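Local coordinates for oxysterol-binding protein homolog 3 (Saccharomyces cerevisiae, PDB 4IC4) that carries lipids between membranes through the cytosol, binding sterols and phosphatidylinositol 4-phosphate through its OSBP-related domain, at residues Thr96-Phe101 with Glu194-Thr199; Ser107-Lys112 with Arg213-Val218; Glu129-Asp134 with Thr309-Gly314; Lys262-Gly267 with Ala274-His279; Trp372-Ile375 with Lys379-Trp382. All coordinates share one frame; numbering follows the deposited sequence.

Contact 1: residues Thr96-Phe101 with Glu194-Thr199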
# COMPACT_ATOMS: atom_id res chain seq x y z
N THR A 96 18.08 0.75 -11.35
CA THR A 96 17.68 2.14 -11.52
C THR A 96 16.15 2.21 -11.53
O THR A 96 15.55 3.07 -10.89
CB THR A 96 18.20 2.75 -12.84
OG1 THR A 96 17.76 1.96 -13.94
CG2 THR A 96 19.72 2.81 -12.83
N PHE A 97 15.53 1.28 -12.24
CA PHE A 97 14.08 1.26 -12.34
C PHE A 97 13.43 0.65 -11.10
O PHE A 97 12.32 1.04 -10.71
CB PHE A 97 13.65 0.52 -13.61
CG PHE A 97 14.13 1.20 -14.86
CD1 PHE A 97 15.39 0.91 -15.38
CD2 PHE A 97 13.37 2.20 -15.46
CE1 PHE A 97 15.88 1.62 -16.48
CE2 PHE A 97 13.86 2.91 -16.55
CZ PHE A 97 15.11 2.63 -17.06
N VAL A 98 14.11 -0.30 -10.47
CA VAL A 98 13.58 -0.89 -9.24
C VAL A 98 13.58 0.21 -8.18
O VAL A 98 12.66 0.31 -7.37
CB VAL A 98 14.44 -2.09 -8.77
CG1 VAL A 98 13.95 -2.58 -7.41
CG2 VAL A 98 14.35 -3.21 -9.78
N SER A 99 14.61 1.06 -8.20
CA SER A 99 14.69 2.15 -7.24
C SER A 99 13.54 3.13 -7.46
O SER A 99 12.91 3.60 -6.52
CB SER A 99 16.03 2.88 -7.37
OG SER A 99 17.11 2.03 -7.02
N ALA A 100 13.26 3.44 -8.73
CA ALA A 100 12.17 4.34 -9.06
C ALA A 100 10.87 3.74 -8.53
O ALA A 100 10.03 4.43 -7.95
CB ALA A 100 12.08 4.54 -10.57
N PHE A 101 10.71 2.44 -8.74
CA PHE A 101 9.51 1.75 -8.27
C PHE A 101 9.39 1.84 -6.75
O PHE A 101 8.32 2.14 -6.22
CB PHE A 101 9.54 0.28 -8.68
CG PHE A 101 8.38 -0.53 -8.15
CD1 PHE A 101 7.13 -0.42 -8.73
CD2 PHE A 101 8.55 -1.35 -7.04
CE1 PHE A 101 6.04 -1.13 -8.22
CE2 PHE A 101 7.46 -2.07 -6.52
CZ PHE A 101 6.21 -1.96 -7.11
N GLU A 194 17.21 -12.72 -10.71
CA GLU A 194 17.84 -11.68 -9.90
C GLU A 194 16.84 -11.21 -8.85
O GLU A 194 15.66 -11.00 -9.15
CB GLU A 194 18.29 -10.49 -10.76
CG GLU A 194 19.01 -9.41 -9.95
CD GLU A 194 19.61 -8.30 -10.80
OE1 GLU A 194 20.23 -7.38 -10.22
OE2 GLU A 194 19.48 -8.33 -12.04
N LEU A 195 17.31 -11.04 -7.62
CA LEU A 195 16.45 -10.61 -6.53
C LEU A 195 16.79 -9.20 -6.06
O LEU A 195 17.94 -8.77 -6.11
CB LEU A 195 16.60 -11.56 -5.33
CG LEU A 195 16.45 -13.06 -5.58
CD1 LEU A 195 16.66 -13.81 -4.26
CD2 LEU A 195 15.07 -13.36 -6.15
N PHE A 196 15.76 -8.48 -5.62
CA PHE A 196 15.93 -7.13 -5.11
C PHE A 196 15.16 -7.07 -3.80
O PHE A 196 14.07 -7.64 -3.69
CB PHE A 196 15.36 -6.10 -6.08
CG PHE A 196 16.06 -6.06 -7.41
CD1 PHE A 196 17.13 -5.20 -7.62
CD2 PHE A 196 15.65 -6.91 -8.43
CE1 PHE A 196 17.79 -5.19 -8.85
CE2 PHE A 196 16.31 -6.90 -9.67
CZ PHE A 196 17.38 -6.03 -9.88
N GLU A 197 15.71 -6.39 -2.81
CA GLU A 197 15.06 -6.28 -1.52
C GLU A 197 15.20 -4.87 -0.96
O GLU A 197 16.18 -4.18 -1.22
CB GLU A 197 15.67 -7.27 -0.52
CG GLU A 197 15.44 -8.73 -0.86
CD GLU A 197 16.22 -9.66 0.05
OE1 GLU A 197 16.09 -9.53 1.29
OE2 GLU A 197 16.96 -10.53 -0.46
N TRP A 198 14.19 -4.45 -0.20
CA TRP A 198 14.22 -3.15 0.44
C TRP A 198 13.08 -3.03 1.43
O TRP A 198 12.09 -3.77 1.37
CB TRP A 198 14.13 -2.02 -0.61
CG TRP A 198 12.79 -1.82 -1.26
CD1 TRP A 198 11.79 -0.99 -0.85
CD2 TRP A 198 12.32 -2.43 -2.47
NE1 TRP A 198 10.73 -1.04 -1.72
CE2 TRP A 198 11.03 -1.92 -2.73
CE3 TRP A 198 12.87 -3.36 -3.36
CZ2 TRP A 198 10.28 -2.31 -3.84
CZ3 TRP A 198 12.12 -3.75 -4.47
CH2 TRP A 198 10.84 -3.22 -4.70
N THR A 199 13.26 -2.13 2.39
CA THR A 199 12.24 -1.83 3.39
C THR A 199 11.77 -0.44 3.01
O THR A 199 12.58 0.43 2.71
CB THR A 199 12.84 -1.80 4.82
OG1 THR A 199 13.23 -3.13 5.19
CG2 THR A 199 11.83 -1.27 5.82
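Val98 turns its CG1 anti to the backbone N (chi1 174°). This points CG1 at Trp198 and at CB of Phe196, and CG2 at the Phe196 ring. Phe196 carries its ring anti to its own carbonyl carbon (chi1 -64°), which lays one face under the valine. CG2 of Val98 sits over the centre of that face, 3.9 Å from the centroid of the Phe196 ring and almost on the ring normal. This is a CH-pi contact. The other methyl touches Trp198, the next inward-facing residue along the strand: Val98 CG1 lies 3.7 Å from Trp198 CZ3. One turn further along the helix, the ring of Phe101 meets the indole. Its CD2 is 3.8 Å from Trp198 CZ2, and the two side chains cross at about a right angle. Leu187 and Leu185 of strand 177-189 touch Val98 and Trp198 respectively. The helix axis runs at 32° to the strand at a closest approach of 10.3 Å, a distance filled by side chains. Helix 94-104 is thus held against the beta-barrel of the OSBP-related domain. With no hydrogen bond across it, the join rests on shape fit and burial of methyl and aromatic groups.

Contact 2: residues Ser107-Lys112 with Arg213-Val218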
# COMPACT_ATOMS: atom_id res chain seq x y z
N SER A 107 4.28 8.99 -3.87
CA SER A 107 3.52 9.96 -4.64
C SER A 107 2.03 10.05 -4.35
O SER A 107 1.39 11.04 -4.70
CB SER A 107 3.72 9.71 -6.14
OG SER A 107 3.17 8.46 -6.54
N ILE A 108 1.46 9.03 -3.71
CA ILE A 108 0.03 9.10 -3.42
C ILE A 108 -0.28 10.17 -2.38
O ILE A 108 -1.44 10.54 -2.19
CB ILE A 108 -0.55 7.74 -2.92
CG1 ILE A 108 0.09 7.33 -1.60
CG2 ILE A 108 -0.35 6.67 -4.00
CD1 ILE A 108 -0.57 6.10 -0.96
N TYR A 109 0.75 10.68 -1.73
CA TYR A 109 0.57 11.71 -0.71
C TYR A 109 0.92 13.10 -1.24
O TYR A 109 1.04 14.04 -0.45
CB TYR A 109 1.44 11.39 0.51
CG TYR A 109 1.09 10.07 1.15
CD1 TYR A 109 -0.17 9.87 1.72
CD2 TYR A 109 1.99 9.01 1.14
CE1 TYR A 109 -0.52 8.65 2.27
CE2 TYR A 109 1.65 7.77 1.70
CZ TYR A 109 0.38 7.60 2.26
OH TYR A 109 0.01 6.39 2.79
N ARG A 110 1.06 13.24 -2.55
CA ARG A 110 1.40 14.55 -3.10
C ARG A 110 0.32 15.58 -2.82
O ARG A 110 0.62 16.74 -2.54
CB ARG A 110 1.71 14.46 -4.61
CG ARG A 110 0.63 13.92 -5.53
CD ARG A 110 1.27 13.75 -6.90
NE ARG A 110 0.41 13.32 -8.00
CZ ARG A 110 -0.01 12.08 -8.20
NH1 ARG A 110 0.32 11.11 -7.35
NH2 ARG A 110 -0.72 11.79 -9.29
N ASP A 111 -0.95 15.16 -2.89
CA ASP A 111 -2.03 16.07 -2.55
C ASP A 111 -2.21 15.86 -1.05
O ASP A 111 -2.63 14.79 -0.61
CB ASP A 111 -3.33 15.71 -3.27
CG ASP A 111 -4.45 16.70 -3.00
OD1 ASP A 111 -4.59 17.12 -1.83
OD2 ASP A 111 -5.18 17.06 -3.94
N LYS A 112 -1.87 16.88 -0.27
CA LYS A 112 -1.95 16.81 1.18
C LYS A 112 -3.29 16.32 1.72
O LYS A 112 -3.37 15.85 2.85
CB LYS A 112 -1.63 18.18 1.78
CG LYS A 112 -0.18 18.61 1.56
CD LYS A 112 0.09 20.00 2.12
CE LYS A 112 1.55 20.39 1.90
NZ LYS A 112 1.83 21.77 2.39
N ARG A 213 -2.30 19.52 7.59
CA ARG A 213 -1.51 18.32 7.82
C ARG A 213 -0.90 17.83 6.51
O ARG A 213 -1.46 18.05 5.44
CB ARG A 213 -2.39 17.21 8.40
CG ARG A 213 -2.95 17.53 9.78
CD ARG A 213 -4.10 16.60 10.14
NE ARG A 213 -3.77 15.19 9.95
CZ ARG A 213 -4.61 14.19 10.18
NH1 ARG A 213 -5.84 14.43 10.62
NH2 ARG A 213 -4.22 12.94 9.96
N TYR A 214 0.26 17.19 6.60
CA TYR A 214 0.93 16.66 5.42
C TYR A 214 1.96 15.61 5.81
O TYR A 214 2.34 15.49 6.98
CB TYR A 214 1.59 17.78 4.61
CG TYR A 214 2.79 18.43 5.27
CD1 TYR A 214 4.06 17.87 5.17
CD2 TYR A 214 2.65 19.62 5.99
CE1 TYR A 214 5.17 18.48 5.77
CE2 TYR A 214 3.75 20.23 6.59
CZ TYR A 214 5.00 19.66 6.48
OH TYR A 214 6.08 20.26 7.08
N MET A 215 2.41 14.84 4.83
CA MET A 215 3.40 13.80 5.06
C MET A 215 4.62 13.99 4.18
O MET A 215 4.52 14.55 3.08
CB MET A 215 2.80 12.42 4.79
CG MET A 215 1.85 11.94 5.85
SD MET A 215 1.04 10.41 5.38
CE MET A 215 2.44 9.29 5.27
N GLU A 216 5.76 13.53 4.66
CA GLU A 216 7.00 13.63 3.90
C GLU A 216 7.95 12.51 4.33
O GLU A 216 7.96 12.11 5.50
CB GLU A 216 7.66 15.00 4.11
CG GLU A 216 8.30 15.18 5.48
CD GLU A 216 8.89 16.57 5.67
OE1 GLU A 216 9.70 16.75 6.61
OE2 GLU A 216 8.54 17.49 4.90
N PRO A 217 8.73 11.98 3.38
CA PRO A 217 9.67 10.91 3.72
C PRO A 217 10.87 11.53 4.43
O PRO A 217 11.15 12.72 4.26
CB PRO A 217 10.04 10.34 2.35
CG PRO A 217 10.00 11.55 1.48
CD PRO A 217 8.73 12.25 1.94
N VAL A 218 11.56 10.73 5.24
CA VAL A 218 12.72 11.22 5.97
C VAL A 218 13.86 10.22 5.93
O VAL A 218 13.68 9.06 5.55
CB VAL A 218 12.38 11.52 7.45
CG1 VAL A 218 11.37 12.65 7.53
CG2 VAL A 218 11.85 10.27 8.13
O HOH W 1 2.12 15.08 1.91
O HOH W 2 -4.23 18.08 4.50
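Met215 lies over one face of the Tyr109 ring, in a Met-aromatic contact. Its SD is 4.0 Å from the centroid of the Tyr109 ring, and the bend at chi3 (63°) folds CE over the same face, near the ring centre, as a CH-pi contact. Lys112 runs extended beside Tyr214, pointing the same way, with its CG 3.6 Å from Tyr214 CB. Replacing Lys112 with an alanine would probably leave the CB of Tyr214 without this aliphatic cover. One water donates to Tyr109 O and accepts from Met215 N. Another donates to Arg213 O and, weakly, to Lys112 O. Behind Tyr109, CG1 of Ile108 covers the opposite ring face, and Leu74 of helix 71-76 touches both residues. Met215 is backed by Thr203 and Leu205 of strand 203-206. The contact borders the lipid site: the side chain of Arg213 is about 7 Å from that of Lys118, which binds phosphatidylinositol 4-phosphate. Sulfur, methylene and ring contacts thus join this loop to barrel strand 214-225, while water links their backbones.

Contact 3: residues Glu129-Asp134 with Thr309-Gly314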
# COMPACT_ATOMS: atom_id res chain seq x y z
N GLU A 129 -7.94 -8.86 -3.75
CA GLU A 129 -7.29 -9.27 -4.98
C GLU A 129 -7.29 -8.07 -5.91
O GLU A 129 -8.14 -7.19 -5.81
CB GLU A 129 -8.05 -10.42 -5.66
CG GLU A 129 -9.42 -10.02 -6.19
CD GLU A 129 -9.95 -10.98 -7.25
OE1 GLU A 129 -10.26 -10.51 -8.36
OE2 GLU A 129 -10.06 -12.19 -6.97
N LEU A 130 -6.32 -8.05 -6.82
CA LEU A 130 -6.23 -6.97 -7.79
C LEU A 130 -5.61 -7.51 -9.07
O LEU A 130 -4.41 -7.79 -9.12
CB LEU A 130 -5.41 -5.80 -7.26
CG LEU A 130 -5.27 -4.63 -8.24
CD1 LEU A 130 -6.65 -4.03 -8.55
CD2 LEU A 130 -4.36 -3.57 -7.65
N ILE A 131 -6.44 -7.66 -10.09
CA ILE A 131 -6.00 -8.14 -11.38
C ILE A 131 -5.95 -6.94 -12.32
O ILE A 131 -6.98 -6.30 -12.57
CB ILE A 131 -6.97 -9.18 -11.96
CG1 ILE A 131 -7.01 -10.42 -11.07
CG2 ILE A 131 -6.55 -9.55 -13.38
CD1 ILE A 131 -8.07 -11.43 -11.46
N ARG A 132 -4.77 -6.63 -12.84
CA ARG A 132 -4.62 -5.52 -13.77
C ARG A 132 -4.00 -6.03 -15.06
O ARG A 132 -2.79 -5.97 -15.26
CB ARG A 132 -3.75 -4.41 -13.17
CG ARG A 132 -4.40 -3.67 -12.00
CD ARG A 132 -5.65 -2.90 -12.43
NE ARG A 132 -5.34 -1.91 -13.47
CZ ARG A 132 -5.59 -0.61 -13.37
NH1 ARG A 132 -6.15 -0.11 -12.27
NH2 ARG A 132 -5.26 0.20 -14.37
N GLU A 133 -4.85 -6.55 -15.95
CA GLU A 133 -4.42 -7.08 -17.23
C GLU A 133 -3.67 -6.04 -18.04
O GLU A 133 -2.74 -6.37 -18.79
CB GLU A 133 -5.63 -7.58 -18.02
CG GLU A 133 -5.28 -8.38 -19.27
CD GLU A 133 -4.56 -9.67 -18.95
OE1 GLU A 133 -3.43 -9.61 -18.41
OE2 GLU A 133 -5.11 -10.75 -19.24
N ASP A 134 -4.06 -4.78 -17.90
CA ASP A 134 -3.42 -3.68 -18.62
C ASP A 134 -1.95 -3.55 -18.25
O ASP A 134 -1.15 -3.05 -19.04
CB ASP A 134 -4.14 -2.36 -18.34
CG ASP A 134 -4.20 -2.04 -16.86
OD1 ASP A 134 -3.79 -0.92 -16.48
OD2 ASP A 134 -4.67 -2.89 -16.08
N THR A 309 -15.72 -4.72 -11.12
CA THR A 309 -15.92 -4.70 -12.57
C THR A 309 -16.23 -6.12 -13.02
O THR A 309 -16.37 -7.02 -12.20
CB THR A 309 -14.65 -4.23 -13.32
OG1 THR A 309 -13.62 -5.21 -13.17
CG2 THR A 309 -14.16 -2.89 -12.77
N GLU A 310 -16.32 -6.32 -14.33
CA GLU A 310 -16.59 -7.64 -14.88
C GLU A 310 -15.48 -8.62 -14.50
O GLU A 310 -15.66 -9.84 -14.57
CB GLU A 310 -16.70 -7.55 -16.41
CG GLU A 310 -15.45 -7.02 -17.08
CD GLU A 310 -15.65 -6.70 -18.54
OE1 GLU A 310 -15.89 -7.63 -19.33
OE2 GLU A 310 -15.58 -5.50 -18.89
N ILE A 311 -14.33 -8.10 -14.10
CA ILE A 311 -13.23 -8.97 -13.71
C ILE A 311 -13.54 -9.66 -12.39
O ILE A 311 -13.31 -10.86 -12.24
CB ILE A 311 -11.92 -8.17 -13.53
CG1 ILE A 311 -11.45 -7.62 -14.88
CG2 ILE A 311 -10.84 -9.06 -12.91
CD1 ILE A 311 -10.22 -6.76 -14.79
N GLU A 312 -14.11 -8.91 -11.46
CA GLU A 312 -14.43 -9.42 -10.14
C GLU A 312 -15.84 -9.98 -9.95
O GLU A 312 -16.05 -10.85 -9.11
CB GLU A 312 -14.21 -8.34 -9.08
CG GLU A 312 -12.79 -7.80 -8.94
CD GLU A 312 -12.44 -6.75 -9.98
OE1 GLU A 312 -13.36 -6.18 -10.61
OE2 GLU A 312 -11.24 -6.47 -10.16
N LYS A 313 -16.80 -9.47 -10.72
CA LYS A 313 -18.19 -9.88 -10.57
C LYS A 313 -18.42 -11.38 -10.54
O LYS A 313 -18.17 -12.08 -11.52
CB LYS A 313 -19.06 -9.26 -11.68
CG LYS A 313 -20.55 -9.59 -11.54
CD LYS A 313 -21.37 -9.07 -12.71
CE LYS A 313 -22.84 -9.48 -12.58
NZ LYS A 313 -23.64 -9.07 -13.77
N GLY A 314 -18.90 -11.85 -9.39
CA GLY A 314 -19.20 -13.26 -9.19
C GLY A 314 -18.00 -14.17 -8.99
O GLY A 314 -18.16 -15.38 -8.86
O HOH W 3 -9.20 -8.01 -9.21
O HOH W 4 -9.53 -5.50 -12.03
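The backbones of strand residue Ile131 and loop residue Ile311 stay apart, with CA atoms 7.6 Å from each other. Side chains and water fill the interval. Ile131 CD1 touches Ile311 CG2 at 3.9 Å, and CB of Ile131 meets the same methyl. Glu129 and Glu312 come close as like charges, their carboxylate planes 67° apart. One water lies between them: it donates to Glu129 OE1 and to Glu312 OE2, and accepts from Ile131 N at 2.9 Å. This shared water probably eases the repulsion, as should Arg385, which forms a salt bridge with Glu129 OE2. The carboxylate of Glu312 is fixed from its own loop. Its OE1 takes the backbone N of Thr309 at 2.8 Å, nearly along the C-O axis, and the hydroxyl OG1 of Thr309 at 2.7 Å. The bend at chi2 (81°) folds the chain back to these donors. The same OG1 accepts from Ile311 N, forming an ST turn. The loop between helices 300-305 and 325-331 thus packs beside strand 127-132. Helix 381-386 adjoins both: its Tyr381 bonds to Glu129, Trp382 touches Ile131, and Arg385 also reaches Ile311 O.

Contact 4: residues Lys262-Gly267 with Ala274-His279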
# COMPACT_ATOMS: atom_id res chain seq x y z
N LYS A 262 28.72 3.44 -11.95
CA LYS A 262 28.04 4.25 -10.95
C LYS A 262 27.17 5.31 -11.62
O LYS A 262 27.58 5.94 -12.59
CB LYS A 262 29.05 4.93 -10.03
CG LYS A 262 29.86 3.96 -9.19
CD LYS A 262 30.81 4.70 -8.25
CE LYS A 262 31.60 3.73 -7.40
NZ LYS A 262 32.52 4.43 -6.46
N GLU A 263 25.96 5.49 -11.10
CA GLU A 263 25.02 6.45 -11.64
C GLU A 263 24.30 7.17 -10.51
O GLU A 263 24.27 6.69 -9.38
CB GLU A 263 24.00 5.74 -12.53
CG GLU A 263 24.60 4.93 -13.67
CD GLU A 263 23.58 4.08 -14.39
OE1 GLU A 263 23.00 3.17 -13.75
OE2 GLU A 263 23.34 4.32 -15.59
N THR A 264 23.73 8.32 -10.83
CA THR A 264 23.00 9.10 -9.85
C THR A 264 21.67 9.54 -10.43
O THR A 264 21.57 9.87 -11.61
CB THR A 264 23.79 10.34 -9.40
OG1 THR A 264 25.01 9.92 -8.76
CG2 THR A 264 22.98 11.17 -8.42
N LEU A 265 20.63 9.52 -9.60
CA LEU A 265 19.30 9.91 -10.02
C LEU A 265 18.82 11.02 -9.09
O LEU A 265 19.28 11.12 -7.95
CB LEU A 265 18.33 8.72 -9.92
CG LEU A 265 18.79 7.35 -10.43
CD1 LEU A 265 17.67 6.34 -10.19
CD2 LEU A 265 19.15 7.41 -11.91
N ALA A 266 17.90 11.84 -9.57
CA ALA A 266 17.37 12.93 -8.76
C ALA A 266 15.96 13.30 -9.19
O ALA A 266 15.60 13.16 -10.36
CB ALA A 266 18.28 14.14 -8.84
N GLY A 267 15.18 13.78 -8.24
CA GLY A 267 13.82 14.18 -8.55
C GLY A 267 13.02 14.51 -7.30
O GLY A 267 13.58 14.71 -6.22
N ALA A 274 14.66 11.53 -12.60
CA ALA A 274 15.46 11.47 -13.81
C ALA A 274 16.91 11.08 -13.54
O ALA A 274 17.39 11.19 -12.41
CB ALA A 274 15.42 12.82 -14.53
N ASN A 275 17.58 10.61 -14.58
CA ASN A 275 18.98 10.23 -14.50
C ASN A 275 19.74 11.56 -14.51
O ASN A 275 19.58 12.35 -15.44
CB ASN A 275 19.36 9.39 -15.72
CG ASN A 275 20.80 8.94 -15.70
OD1 ASN A 275 21.71 9.76 -15.60
ND2 ASN A 275 21.01 7.63 -15.82
N GLU A 276 20.55 11.83 -13.49
CA GLU A 276 21.27 13.10 -13.42
C GLU A 276 22.30 13.31 -14.52
O GLU A 276 22.55 14.45 -14.92
CB GLU A 276 21.95 13.26 -12.06
CG GLU A 276 20.99 13.58 -10.93
CD GLU A 276 21.63 14.43 -9.84
OE1 GLU A 276 22.56 13.93 -9.16
OE2 GLU A 276 21.21 15.59 -9.66
N THR A 277 22.90 12.24 -15.01
CA THR A 277 23.90 12.35 -16.06
C THR A 277 23.28 12.66 -17.42
O THR A 277 23.70 13.59 -18.11
CB THR A 277 24.74 11.06 -16.19
OG1 THR A 277 25.37 10.77 -14.94
CG2 THR A 277 25.81 11.23 -17.27
N THR A 278 22.28 11.87 -17.80
CA THR A 278 21.63 12.04 -19.09
C THR A 278 20.41 12.96 -19.07
O THR A 278 20.02 13.50 -20.11
CB THR A 278 21.18 10.68 -19.66
OG1 THR A 278 20.18 10.12 -18.79
CG2 THR A 278 22.35 9.73 -19.75
N HIS A 279 19.81 13.13 -17.90
CA HIS A 279 18.62 13.96 -17.74
C HIS A 279 17.39 13.21 -18.24
O HIS A 279 16.31 13.80 -18.38
CB HIS A 279 18.77 15.28 -18.50
CG HIS A 279 19.75 16.23 -17.89
ND1 HIS A 279 20.73 15.82 -17.01
CD2 HIS A 279 19.93 17.56 -18.05
CE1 HIS A 279 21.46 16.86 -16.65
NE2 HIS A 279 20.99 17.93 -17.26
O HOH W 5 23.88 7.20 -15.56
O HOH W 6 24.08 8.86 -13.63
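Ala266 and Ala274 form an antiparallel hydrogen-bonded pair that uses both backbone polar groups of each. Ala266 N gives to Ala274 O at 3.0 Å, and Ala274 N returns a bond to Ala266 O at 2.9 Å. Beyond the non-hydrogen-bonded pair Leu265 and Asn275, Glu276 N donates to Thr264 O at 2.9 Å. These bonds close the beta hairpin of strands 263-268 and 272-275, which continues the antiparallel barrel strands from 247-253. Past Asn275 the chain turns in an Asx motif, where OD1 of Asn275 accepts from Thr278 N at 3.1 Å and weakly from Thr277 N. A water takes Thr264 N and donates to the same OD1. A second water donates to Glu263 OE2 and accepts from Asn275 ND2. CG of Glu276 lies 3.5 Å from Ala266 CB, and its OE2 forms a salt bridge with Lys249 of strand 247-253. With an alanine in place of Glu276, Lys249 would probably be left without this carboxylate as its mate and the methyl of Ala266 without much of its cover.

Contact 5: residues Trp372-Ile375 with Lys379-Trp382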
# COMPACT_ATOMS: atom_id res chain seq x y z
N TRP A 372 5.53 -14.51 5.79
CA TRP A 372 4.48 -15.40 5.31
C TRP A 372 4.72 -15.63 3.82
O TRP A 372 5.35 -14.81 3.15
CB TRP A 372 3.10 -14.80 5.54
CG TRP A 372 2.68 -14.79 6.98
CD1 TRP A 372 3.22 -14.06 8.00
CD2 TRP A 372 1.63 -15.58 7.57
NE1 TRP A 372 2.58 -14.34 9.18
CE2 TRP A 372 1.60 -15.26 8.95
CE3 TRP A 372 0.72 -16.52 7.06
CZ2 TRP A 372 0.69 -15.86 9.83
CZ3 TRP A 372 -0.19 -17.11 7.94
CH2 TRP A 372 -0.20 -16.77 9.31
N LYS A 373 4.20 -16.73 3.30
CA LYS A 373 4.39 -17.07 1.90
C LYS A 373 3.11 -17.60 1.25
O LYS A 373 2.34 -18.34 1.87
CB LYS A 373 5.51 -18.12 1.80
CG LYS A 373 5.85 -18.60 0.40
CD LYS A 373 7.08 -19.51 0.46
CE LYS A 373 7.43 -20.10 -0.89
NZ LYS A 373 6.38 -21.03 -1.40
N TYR A 374 2.89 -17.20 0.01
CA TYR A 374 1.72 -17.62 -0.75
C TYR A 374 1.65 -19.15 -0.84
O TYR A 374 2.64 -19.80 -1.18
CB TYR A 374 1.77 -17.02 -2.16
CG TYR A 374 0.65 -17.46 -3.07
CD1 TYR A 374 -0.63 -16.93 -2.95
CD2 TYR A 374 0.87 -18.41 -4.07
CE1 TYR A 374 -1.66 -17.32 -3.80
CE2 TYR A 374 -0.16 -18.82 -4.92
CZ TYR A 374 -1.42 -18.27 -4.78
OH TYR A 374 -2.44 -18.65 -5.62
N ILE A 375 0.48 -19.71 -0.55
CA ILE A 375 0.29 -21.16 -0.61
C ILE A 375 -0.06 -21.58 -2.03
O ILE A 375 -1.04 -21.11 -2.60
CB ILE A 375 -0.85 -21.61 0.33
CG1 ILE A 375 -0.47 -21.31 1.79
CG2 ILE A 375 -1.13 -23.10 0.15
CD1 ILE A 375 -1.57 -21.62 2.78
N LYS A 379 -5.62 -25.73 -3.68
CA LYS A 379 -6.38 -24.88 -2.78
C LYS A 379 -5.79 -23.48 -2.66
O LYS A 379 -6.09 -22.75 -1.71
CB LYS A 379 -6.49 -25.53 -1.39
CG LYS A 379 -7.39 -26.76 -1.35
CD LYS A 379 -8.85 -26.39 -1.63
CE LYS A 379 -9.74 -27.62 -1.59
NZ LYS A 379 -11.18 -27.28 -1.82
N SER A 380 -4.95 -23.11 -3.61
CA SER A 380 -4.36 -21.78 -3.61
C SER A 380 -5.46 -20.80 -4.02
O SER A 380 -6.48 -21.20 -4.57
CB SER A 380 -3.21 -21.69 -4.62
OG SER A 380 -3.68 -21.83 -5.95
N TYR A 381 -5.24 -19.52 -3.75
CA TYR A 381 -6.24 -18.51 -4.10
C TYR A 381 -6.61 -18.54 -5.58
O TYR A 381 -7.78 -18.62 -5.94
CB TYR A 381 -5.75 -17.11 -3.76
CG TYR A 381 -6.81 -16.05 -3.98
CD1 TYR A 381 -7.77 -15.78 -3.01
CD2 TYR A 381 -6.87 -15.34 -5.19
CE1 TYR A 381 -8.77 -14.84 -3.22
CE2 TYR A 381 -7.88 -14.39 -5.41
CZ TYR A 381 -8.82 -14.15 -4.42
OH TYR A 381 -9.82 -13.22 -4.61
N TRP A 382 -5.60 -18.47 -6.45
CA TRP A 382 -5.87 -18.43 -7.88
C TRP A 382 -6.46 -19.71 -8.44
O TRP A 382 -7.23 -19.66 -9.40
CB TRP A 382 -4.61 -18.00 -8.63
CG TRP A 382 -4.15 -16.63 -8.22
CD1 TRP A 382 -3.00 -16.32 -7.56
CD2 TRP A 382 -4.87 -15.40 -8.37
NE1 TRP A 382 -2.95 -14.97 -7.29
CE2 TRP A 382 -4.09 -14.38 -7.78
CE3 TRP A 382 -6.10 -15.05 -8.96
CZ2 TRP A 382 -4.49 -13.04 -7.75
CZ3 TRP A 382 -6.50 -13.72 -8.93
CH2 TRP A 382 -5.70 -12.73 -8.32
O HOH W 7 -2.94 -19.42 -1.81
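Tyr374 ties the segments together with a direct hydrogen bond. Its hydroxyl accepts from the backbone N of Trp382, with Trp382 N to Tyr374 OH at 3.3 Å and an N-H...O angle of 170°. The bond is long but nearly straight. The ring of Tyr374 stands anti to the backbone N (chi1 176°), which carries OH to the first turn of the helix. Water makes a second polar link: it donates to Ile375 O at 2.7 Å and accepts from Tyr381 N at 3.0 Å. Nonpolar contacts add to this at the phenol. CZ of Tyr374 is 3.7 Å from Trp382 CD1, and the two rings meet obliquely, their planes at 38°. CB of Tyr381 comes to the tyrosine ring edge, 4.1 Å from Tyr374 CE1. CB of Ser380 packs near OH of Tyr374 as well. Within the helix start, CD2 of Tyr381 lies over one face of the Trp382 indole, while its hydroxyl is held by Glu129 of strand 127-132. Further partners fix the other rings: Phe154 stacks on Tyr374, and Arg138 makes a cation-pi contact with Trp382. Ser380 OG bonds to Gly377 O and to Glu383 N. The arrangement is a strand-to-helix turn with a serine N-cap. Strand 371-374 of the two-stranded antiparallel sheet leads through it into helix 381-386, and Tyr374 takes the backbone N-H of Trp382, the second residue of that helix.

Overall arrangement
From the N terminus, helix 94-104 opens contact 1, the following loop opens contact 2, and strand 127-132 opens contact 3. Their partners come in the same order, so these three long loops cross one another. Contacts 1 and 2 close on the neighbouring strands 195-199 and 214-225. Contact 4 is a local hairpin nested inside the loop of contact 3, which closes at 309-314. Contact 5 follows as a short turn near the C-terminal end. Contacts 1 and 4 touch where Thr96 meets Glu263 and Leu265. Contacts 3 and 5 touch where strand 127-132 and helix 381-386 meet. Contacts 1 to 3 tie barrel strands to a helix and two loops, contact 4 pairs two strands, and contact 5 joins the small sheet to the last helix.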